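Local coordinates for protein transmembrane oligosaccharyl transferase (Archaeoglobus fulgidus, PDB 3WAJ) that belongs to the STT3 oligosaccharyl transferase family, joining a helical membrane part that holds a zinc ion to a C-terminal region of mixed helices and strands, at residues T798-N802 with P833-I837; F807-Q811 with V823-S827; L690-R694 with E775-G779. One frame throughout, in Å; residues are numbered along the deposited sequence.

Contact 1 of 3, residues T798-N802 with P833-I837; sequences TIKTN and PVKPI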
loop_
_atom_site.group_PDB
_atom_site.type_symbol
_atom_site.label_atom_id
_atom_site.label_comp_id
_atom_site.label_asym_id
_atom_site.label_seq_id
_atom_site.Cartn_x
_atom_site.Cartn_y
_atom_site.Cartn_z
ATOM N N THR A 798 8.984 -3.022 -38.805
ATOM C CA THR A 798 7.621 -2.853 -38.307
ATOM C C THR A 798 7.319 -3.953 -37.287
ATOM O O THR A 798 7.627 -5.131 -37.517
ATOM C CB THR A 798 6.605 -2.841 -39.463
ATOM O OG1 THR A 798 6.998 -1.840 -40.404
ATOM C CG2 THR A 798 5.201 -2.526 -38.972
ATOM N N ILE A 799 6.737 -3.560 -36.158
ATOM C CA ILE A 799 6.467 -4.489 -35.058
ATOM C C ILE A 799 4.958 -4.605 -34.871
ATOM O O ILE A 799 4.261 -3.597 -34.904
ATOM C CB ILE A 799 7.117 -3.999 -33.744
ATOM C CG1 ILE A 799 8.582 -3.586 -33.969
ATOM C CG2 ILE A 799 6.983 -5.053 -32.625
ATOM C CD1 ILE A 799 9.508 -4.740 -34.378
ATOM N N LYS A 800 4.452 -5.826 -34.682
ATOM C CA LYS A 800 3.026 -6.035 -34.409
ATOM C C LYS A 800 2.801 -6.678 -33.034
ATOM O O LYS A 800 3.380 -7.721 -32.720
ATOM C CB LYS A 800 2.388 -6.912 -35.484
ATOM C CG LYS A 800 0.854 -6.963 -35.446
ATOM C CD LYS A 800 0.327 -7.914 -36.525
ATOM C CE LYS A 800 -1.187 -8.039 -36.496
ATOM N NZ LYS A 800 -1.676 -9.266 -37.224
ATOM N N THR A 801 1.938 -6.066 -32.229
ATOM C CA THR A 801 1.690 -6.552 -30.878
ATOM C C THR A 801 0.554 -7.560 -30.893
ATOM O O THR A 801 -0.212 -7.626 -31.853
ATOM C CB THR A 801 1.337 -5.393 -29.927
ATOM O OG1 THR A 801 -0.066 -5.101 -30.020
ATOM C CG2 THR A 801 2.137 -4.144 -30.302
ATOM N N ASN A 802 0.418 -8.315 -29.809
ATOM C CA ASN A 802 -0.675 -9.272 -29.669
ATOM C C ASN A 802 -2.052 -8.616 -29.606
ATOM O O ASN A 802 -3.051 -9.299 -29.418
ATOM C CB ASN A 802 -0.469 -10.109 -28.415
ATOM C CG ASN A 802 -0.161 -9.259 -27.201
ATOM O OD1 ASN A 802 0.751 -8.418 -27.225
ATOM N ND2 ASN A 802 -0.943 -9.441 -26.140
ATOM N N PRO A 833 4.480 -13.228 -28.656
ATOM C CA PRO A 833 3.309 -12.729 -29.395
ATOM C C PRO A 833 3.500 -11.327 -29.979
ATOM O O PRO A 833 2.758 -10.943 -30.875
ATOM C CB PRO A 833 2.189 -12.722 -28.338
ATOM C CG PRO A 833 2.881 -12.739 -27.012
ATOM C CD PRO A 833 4.185 -13.463 -27.230
ATOM N N VAL A 834 4.457 -10.562 -29.463
ATOM C CA VAL A 834 4.849 -9.326 -30.132
ATOM C C VAL A 834 6.007 -9.673 -31.050
ATOM O O VAL A 834 7.062 -10.103 -30.579
ATOM C CB VAL A 834 5.294 -8.236 -29.136
ATOM C CG1 VAL A 834 5.932 -7.076 -29.875
ATOM C CG2 VAL A 834 4.112 -7.761 -28.295
ATOM N N LYS A 835 5.812 -9.519 -32.358
ATOM C CA LYS A 835 6.870 -9.863 -33.318
ATOM C C LYS A 835 7.078 -8.832 -34.427
ATOM O O LYS A 835 6.170 -8.059 -34.755
ATOM C CB LYS A 835 6.702 -11.288 -33.906
ATOM C CG LYS A 835 5.296 -11.701 -34.299
ATOM C CD LYS A 835 4.802 -12.888 -33.449
ATOM C CE LYS A 835 5.647 -14.148 -33.643
ATOM N NZ LYS A 835 5.409 -15.200 -32.597
ATOM N N PRO A 836 8.296 -8.794 -34.985
ATOM C CA PRO A 836 8.474 -7.941 -36.162
ATOM C C PRO A 836 7.771 -8.587 -37.357
ATOM O O PRO A 836 7.755 -9.819 -37.466
ATOM C CB PRO A 836 10.001 -7.906 -36.360
ATOM C CG PRO A 836 10.547 -9.094 -35.595
ATOM C CD PRO A 836 9.556 -9.395 -34.500
ATOM N N ILE A 837 7.169 -7.775 -38.225
ATOM C CA ILE A 837 6.501 -8.299 -39.417
ATOM C C ILE A 837 7.214 -7.936 -40.720
ATOM O O ILE A 837 6.760 -8.306 -41.800
ATOM C CB ILE A 837 5.022 -7.866 -39.519
ATOM C CG1 ILE A 837 4.891 -6.341 -39.575
ATOM C CG2 ILE A 837 4.199 -8.470 -38.386
ATOM C CD1 ILE A 837 3.439 -5.865 -39.675
#
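This is an antiparallel strand pairing inside the peripheral domain: the end of strand 792-800 runs against the start of strand 835-844, the two inner strands of a four-stranded antiparallel sheet. Lys800 and Lys835 form a hydrogen-bonded pair, Lys800 N donating to Lys835 O at 2.8 Å and Lys835 N to Lys800 O at 3.0 Å. Two residues on, Ile837 N reaches Thr798 O at 2.8 Å. Between these bonds sits the non-hydrogen-bonded pair Ile799 and Pro836, with CA atoms 4.1 Å apart. A proline has no amide hydrogen to give, and at this position none is asked for across the pair. Short CA-H...O contacts tighten the ladder, such as Pro836 CA to Thr798 O at 3.2 Å.

On the face that carries Ile799 and Pro836, Ile799 CD1 packs 3.8 Å from Pro836 CB, and Ile799 CG2 lies 3.6 Å from Val834 CG1; Tyr826 and Phe807 close over the isoleucine. The two lysines belong to the opposite face. There the extended chain of Lys800 leads away, while its CB rests 3.8 Å from Ile837 CG2. Beyond the regular pairing, Val834 CG2 still sits 3.7 Å from Thr801 CA, and Asn802 CB meets Pro833 CB at 3.7 Å. Thr801 and Asn802 both turn their polar ends to Glu698, on strand 693-698, and Thr798 turns its hydroxyl to Glu808.

The backbone bonds thus fix the register, while at this end of the pairing Ile799 and Pro836 face buried aromatic side chains, Tyr826 among them, and the two lysines lie on the other face.

Contact 2 of 3, residues F807-Q811 with V823-S827; sequences FEYWQ and VLPYS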
loop_
_atom_site.group_PDB
_atom_site.type_symbol
_atom_site.label_atom_id
_atom_site.label_comp_id
_atom_site.label_asym_id
_atom_site.label_seq_id
_atom_site.Cartn_x
_atom_site.Cartn_y
_atom_site.Cartn_z
ATOM N N PHE A 807 3.764 -0.435 -34.776
ATOM C CA PHE A 807 4.563 0.765 -34.565
ATOM C C PHE A 807 5.887 0.493 -35.230
ATOM O O PHE A 807 6.202 -0.665 -35.522
ATOM C CB PHE A 807 4.758 1.082 -33.066
ATOM C CG PHE A 807 5.446 -0.014 -32.284
ATOM C CD1 PHE A 807 4.696 -0.916 -31.525
ATOM C CD2 PHE A 807 6.835 -0.149 -32.302
ATOM C CE1 PHE A 807 5.318 -1.942 -30.796
ATOM C CE2 PHE A 807 7.463 -1.173 -31.573
ATOM C CZ PHE A 807 6.693 -2.068 -30.816
ATOM N N GLU A 808 6.664 1.541 -35.478
ATOM C CA GLU A 808 7.962 1.368 -36.115
ATOM C C GLU A 808 9.083 1.328 -35.088
ATOM O O GLU A 808 9.164 2.199 -34.210
ATOM C CB GLU A 808 8.214 2.490 -37.130
ATOM C CG GLU A 808 7.362 2.388 -38.384
ATOM C CD GLU A 808 7.591 1.086 -39.135
ATOM O OE1 GLU A 808 8.761 0.763 -39.456
ATOM O OE2 GLU A 808 6.594 0.378 -39.387
ATOM N N TYR A 809 9.930 0.302 -35.176
ATOM C CA TYR A 809 11.195 0.309 -34.455
ATOM C C TYR A 809 12.204 1.073 -35.303
ATOM O O TYR A 809 12.367 0.796 -36.495
ATOM C CB TYR A 809 11.712 -1.114 -34.198
ATOM C CG TYR A 809 13.101 -1.130 -33.572
ATOM C CD1 TYR A 809 13.260 -1.055 -32.196
ATOM C CD2 TYR A 809 14.254 -1.198 -34.358
ATOM C CE1 TYR A 809 14.526 -1.055 -31.610
ATOM C CE2 TYR A 809 15.527 -1.197 -33.776
ATOM C CZ TYR A 809 15.650 -1.127 -32.401
ATOM O OH TYR A 809 16.888 -1.125 -31.802
ATOM N N TRP A 810 12.881 2.038 -34.693
ATOM C CA TRP A 810 13.938 2.783 -35.372
ATOM C C TRP A 810 15.176 2.842 -34.497
ATOM O O TRP A 810 15.069 2.960 -33.281
ATOM C CB TRP A 810 13.490 4.219 -35.645
ATOM C CG TRP A 810 12.630 4.405 -36.854
ATOM C CD1 TRP A 810 11.265 4.503 -36.891
ATOM C CD2 TRP A 810 13.080 4.550 -38.207
ATOM N NE1 TRP A 810 10.840 4.692 -38.183
ATOM C CE2 TRP A 810 11.933 4.724 -39.011
ATOM C CE3 TRP A 810 14.340 4.548 -38.815
ATOM C CZ2 TRP A 810 12.012 4.890 -40.399
ATOM C CZ3 TRP A 810 14.416 4.713 -40.193
ATOM C CH2 TRP A 810 13.260 4.883 -40.968
ATOM N N GLN A 811 16.346 2.767 -35.115
ATOM C CA GLN A 811 17.576 3.123 -34.423
ATOM C C GLN A 811 18.505 3.753 -35.445
ATOM O O GLN A 811 18.569 3.292 -36.588
ATOM C CB GLN A 811 18.238 1.907 -33.763
ATOM C CG GLN A 811 19.422 2.275 -32.872
ATOM C CD GLN A 811 20.133 1.059 -32.307
ATOM O OE1 GLN A 811 19.610 -0.057 -32.342
ATOM N NE2 GLN A 811 21.337 1.268 -31.788
ATOM N N VAL A 823 23.149 -2.570 -32.568
ATOM C CA VAL A 823 22.644 -3.682 -31.765
ATOM C C VAL A 823 21.114 -3.749 -31.887
ATOM O O VAL A 823 20.417 -2.796 -31.533
ATOM C CB VAL A 823 23.085 -3.527 -30.288
ATOM C CG1 VAL A 823 22.849 -4.812 -29.488
ATOM C CG2 VAL A 823 24.550 -3.149 -30.226
ATOM N N LEU A 824 20.607 -4.872 -32.402
ATOM C CA LEU A 824 19.175 -5.060 -32.649
ATOM C C LEU A 824 18.592 -6.088 -31.668
ATOM O O LEU A 824 19.177 -7.153 -31.461
ATOM C CB LEU A 824 18.945 -5.513 -34.094
ATOM C CG LEU A 824 19.661 -4.705 -35.184
ATOM C CD1 LEU A 824 19.385 -5.250 -36.586
ATOM C CD2 LEU A 824 19.266 -3.245 -35.110
ATOM N N PRO A 825 17.438 -5.772 -31.052
ATOM C CA PRO A 825 16.861 -6.674 -30.047
ATOM C C PRO A 825 15.718 -7.560 -30.555
ATOM O O PRO A 825 15.301 -8.459 -29.825
ATOM C CB PRO A 825 16.315 -5.698 -29.001
ATOM C CG PRO A 825 15.867 -4.521 -29.827
ATOM C CD PRO A 825 16.761 -4.463 -31.059
ATOM N N TYR A 826 15.195 -7.315 -31.753
ATOM C CA TYR A 826 14.089 -8.146 -32.236
ATOM C C TYR A 826 14.588 -9.274 -33.138
ATOM O O TYR A 826 15.449 -9.061 -33.993
ATOM C CB TYR A 826 13.031 -7.306 -32.959
ATOM C CG TYR A 826 12.166 -6.467 -32.039
ATOM C CD1 TYR A 826 11.154 -7.051 -31.276
ATOM C CD2 TYR A 826 12.346 -5.089 -31.946
ATOM C CE1 TYR A 826 10.351 -6.285 -30.439
ATOM C CE2 TYR A 826 11.542 -4.321 -31.117
ATOM C CZ TYR A 826 10.555 -4.922 -30.373
ATOM O OH TYR A 826 9.778 -4.149 -29.557
ATOM N N SER A 827 14.053 -10.474 -32.939
ATOM C CA SER A 827 14.377 -11.607 -33.813
ATOM C C SER A 827 13.132 -12.057 -34.554
ATOM O O SER A 827 12.009 -11.675 -34.202
ATOM C CB SER A 827 14.955 -12.781 -33.026
ATOM O OG SER A 827 13.973 -13.374 -32.194
#
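Aromatic packing dominates here. Tyr809 and Tyr826 form an offset edge-to-face pair, with ring centroids 5.8 Å apart and planes at 81°: the edge of Tyr826 is presented to the face of Tyr809, and Tyr826 CE2 comes 3.8 Å from Tyr809 CD1. Both CA-to-CB bonds point toward the opposite segment, so the rings bridge a gap of 9.2 Å between the two CA atoms. Phe807 joins at the margin, its CZ 3.9 Å from Tyr826 OH, which lies at the edge of the phenylalanine ring, near its plane.

Such a CA separation is too wide for backbone pairing and is that of packed layers. Strands 806-814 and 819-824 follow each other in the chain, yet each is an outermost strand of a different sheet, the first in the four-stranded antiparallel sheet and the second in the three-stranded mixed one. Running roughly antiparallel to it, strand 806-814 meets the end of strand 819-824 and the following loop residues Pro825 and Tyr826 through side chains in the buried interior of the peripheral domain; the alternate residues Phe807, Tyr809 and Gln811 supply one wall.

Aliphatic contacts extend the aromatic core. Pro825 CD lies 3.8 Å from Tyr809 CZ and 3.4 Å from Tyr809 OH, while Leu824 CD2 is a looser neighbour, 4.5 Å from Tyr809 CE2. Gln811 fills the space beside Val823 and Leu824.

The polar ends of the tyrosines are bonded to main-chain atoms outside the pair. Tyr809 OH hydrogen-bonds to Leu690 O, and Tyr826 OH to Met695 N at strand 693-698, whose Arg694 also packs against Pro825 and Tyr826.

Contact 3 of 3, residues L690-R694 with E775-G779; sequences LSHYR and ERVKG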
loop_
_atom_site.group_PDB
_atom_site.type_symbol
_atom_site.label_atom_id
_atom_site.label_comp_id
_atom_site.label_asym_id
_atom_site.label_seq_id
_atom_site.Cartn_x
_atom_site.Cartn_y
_atom_site.Cartn_z
ATOM N N LEU A 690 15.974 1.870 -28.613
ATOM C CA LEU A 690 16.738 1.070 -27.643
ATOM C C LEU A 690 17.392 -0.178 -28.250
ATOM O O LEU A 690 16.829 -0.815 -29.151
ATOM C CB LEU A 690 15.827 0.650 -26.487
ATOM C CG LEU A 690 15.186 1.783 -25.704
ATOM C CD1 LEU A 690 14.090 1.219 -24.790
ATOM C CD2 LEU A 690 16.257 2.492 -24.887
ATOM N N SER A 691 18.566 -0.536 -27.729
ATOM C CA SER A 691 19.360 -1.642 -28.269
ATOM C C SER A 691 19.126 -2.965 -27.564
ATOM O O SER A 691 19.239 -4.028 -28.177
ATOM C CB SER A 691 20.845 -1.303 -28.194
ATOM O OG SER A 691 21.178 -0.331 -29.147
ATOM N N HIS A 692 18.798 -2.885 -26.276
ATOM C CA HIS A 692 18.809 -4.034 -25.382
ATOM C C HIS A 692 17.436 -4.372 -24.815
ATOM O O HIS A 692 17.332 -5.117 -23.841
ATOM C CB HIS A 692 19.778 -3.771 -24.225
ATOM C CG HIS A 692 21.182 -3.509 -24.673
ATOM N ND1 HIS A 692 21.999 -4.503 -25.173
ATOM C CD2 HIS A 692 21.906 -2.366 -24.720
ATOM C CE1 HIS A 692 23.169 -3.983 -25.498
ATOM N NE2 HIS A 692 23.137 -2.688 -25.235
ATOM N N TYR A 693 16.383 -3.821 -25.410
ATOM C CA TYR A 693 15.021 -4.085 -24.934
ATOM C C TYR A 693 14.108 -4.316 -26.119
ATOM O O TYR A 693 14.246 -3.645 -27.137
ATOM C CB TYR A 693 14.507 -2.908 -24.087
ATOM C CG TYR A 693 15.370 -2.679 -22.886
ATOM C CD1 TYR A 693 15.023 -3.207 -21.664
ATOM C CD2 TYR A 693 16.562 -1.980 -22.986
ATOM C CE1 TYR A 693 15.833 -3.034 -20.557
ATOM C CE2 TYR A 693 17.393 -1.810 -21.879
ATOM C CZ TYR A 693 17.016 -2.334 -20.674
ATOM O OH TYR A 693 17.823 -2.165 -19.577
ATOM N N ARG A 694 13.183 -5.267 -25.994
ATOM C CA ARG A 694 12.180 -5.528 -27.043
ATOM C C ARG A 694 10.850 -5.715 -26.341
ATOM O O ARG A 694 10.813 -6.200 -25.203
ATOM C CB ARG A 694 12.538 -6.786 -27.865
ATOM C CG ARG A 694 12.836 -8.044 -27.028
ATOM C CD ARG A 694 13.028 -9.252 -27.911
ATOM N NE ARG A 694 13.295 -10.491 -27.177
ATOM C CZ ARG A 694 13.600 -11.654 -27.753
ATOM N NH1 ARG A 694 13.685 -11.740 -29.070
ATOM N NH2 ARG A 694 13.826 -12.725 -27.016
ATOM N N GLU A 775 11.549 -7.407 -22.658
ATOM C CA GLU A 775 12.631 -8.297 -22.262
ATOM C C GLU A 775 13.967 -7.601 -22.449
ATOM O O GLU A 775 14.241 -7.031 -23.514
ATOM C CB GLU A 775 12.636 -9.593 -23.086
ATOM C CG GLU A 775 13.692 -10.589 -22.616
ATOM C CD GLU A 775 13.784 -11.823 -23.495
ATOM O OE1 GLU A 775 13.291 -11.779 -24.649
ATOM O OE2 GLU A 775 14.363 -12.835 -23.029
ATOM N N ARG A 776 14.800 -7.648 -21.413
ATOM C CA ARG A 776 16.161 -7.145 -21.538
ATOM C C ARG A 776 17.005 -8.226 -22.210
ATOM O O ARG A 776 16.938 -9.406 -21.858
ATOM C CB ARG A 776 16.741 -6.751 -20.179
ATOM C CG ARG A 776 18.176 -6.285 -20.247
ATOM C CD ARG A 776 18.626 -5.574 -18.972
ATOM N NE ARG A 776 20.042 -5.247 -19.097
ATOM C CZ ARG A 776 21.026 -5.916 -18.505
ATOM N NH1 ARG A 776 20.745 -6.914 -17.683
ATOM N NH2 ARG A 776 22.291 -5.563 -18.719
ATOM N N VAL A 777 17.813 -7.810 -23.173
ATOM C CA VAL A 777 18.383 -8.720 -24.146
ATOM C C VAL A 777 19.767 -8.208 -24.538
ATOM O O VAL A 777 19.983 -6.992 -24.574
ATOM C CB VAL A 777 17.422 -8.762 -25.362
ATOM C CG1 VAL A 777 18.124 -8.421 -26.655
ATOM C CG2 VAL A 777 16.680 -10.074 -25.435
ATOM N N LYS A 778 20.705 -9.113 -24.819
ATOM C CA LYS A 778 22.040 -8.697 -25.264
ATOM C C LYS A 778 21.952 -7.913 -26.569
ATOM O O LYS A 778 22.424 -6.779 -26.648
ATOM C CB LYS A 778 22.968 -9.899 -25.446
ATOM C CG LYS A 778 23.883 -10.175 -24.262
ATOM C CD LYS A 778 24.467 -11.586 -24.318
ATOM C CE LYS A 778 25.373 -11.848 -23.131
ATOM N NZ LYS A 778 24.801 -11.264 -21.880
ATOM N N GLY A 779 21.337 -8.525 -27.581
ATOM C CA GLY A 779 21.130 -7.892 -28.874
ATOM C C GLY A 779 22.143 -8.366 -29.905
ATOM O O GLY A 779 23.332 -8.494 -29.594
#
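A buried salt bridge leads the contact: Arg694 directs two nitrogens at a single carboxylate oxygen, with NH2 2.6 Å and NE 2.8 Å from Glu775 OE1. The second oxygen of Glu775 is bonded to Gln859 and the remaining arginine nitrogen, NH1, pairs with Glu855, so helix 855-860 is drawn into the same network.

The backbones of these two residues form an antiparallel hydrogen-bonded pair, Glu775 N to Arg694 O at 2.9 Å and Arg694 N to Glu775 O at 3.2 Å. Val777 N extends the ladder to His692 O at 2.8 Å. Past the last strand residues the histidine side chain takes over: His692 ND1 donates to Val777 O at 3.3 Å and more weakly to Lys778 O at 2.7 Å, tying the ring edge to the departing chain. Gly779 follows with a positive phi of 101°, where a CB would jam against the preceding carbonyl and come tight on Ser691 O.

Side-chain packing comes last. Tyr693 and Arg776, the non-hydrogen-bonded pair, share the face opposite the salt bridge, with Tyr693 OH 3.6 Å from Arg776 CD; both send their polar ends to Glu597 on helix 593-602. Val777 CG2 sits 3.8 Å from Arg694 NE.

All this is the edge of a mixed five-stranded sheet, in which 693-698 is an outermost strand and 771-776 its inner neighbour. With helix 593-602 laid on the Tyr693 and Arg776 face, it is a layered alpha/beta arrangement, and residues 777-779 carry the chain from it into strand 780-785 of the next sheet.

Overall arrangement
Contact 3 comes first along the chain, closing before the others open; contact 2 is then nested within the loop closed by contact 1. Contacts 1 and 2 have centres 11 Å apart and both reach the four-stranded sheet, contact 2 through 807-811 only; strands 792-800 and 806-814 are neighbours there, joined by Ile799 and Phe807. Contact 3 lies on the five-stranded sheet, 9 Å from contact 2 by centres and 15 Å from contact 1, which it does not touch. Contact 2 sits between them: its tyrosines lean on Ile799 of contact 1, and Tyr809 bonds to Leu690 of contact 3. The peripheral domain thus lies directly against the edge of the five-stranded sheet, at strand 693-698.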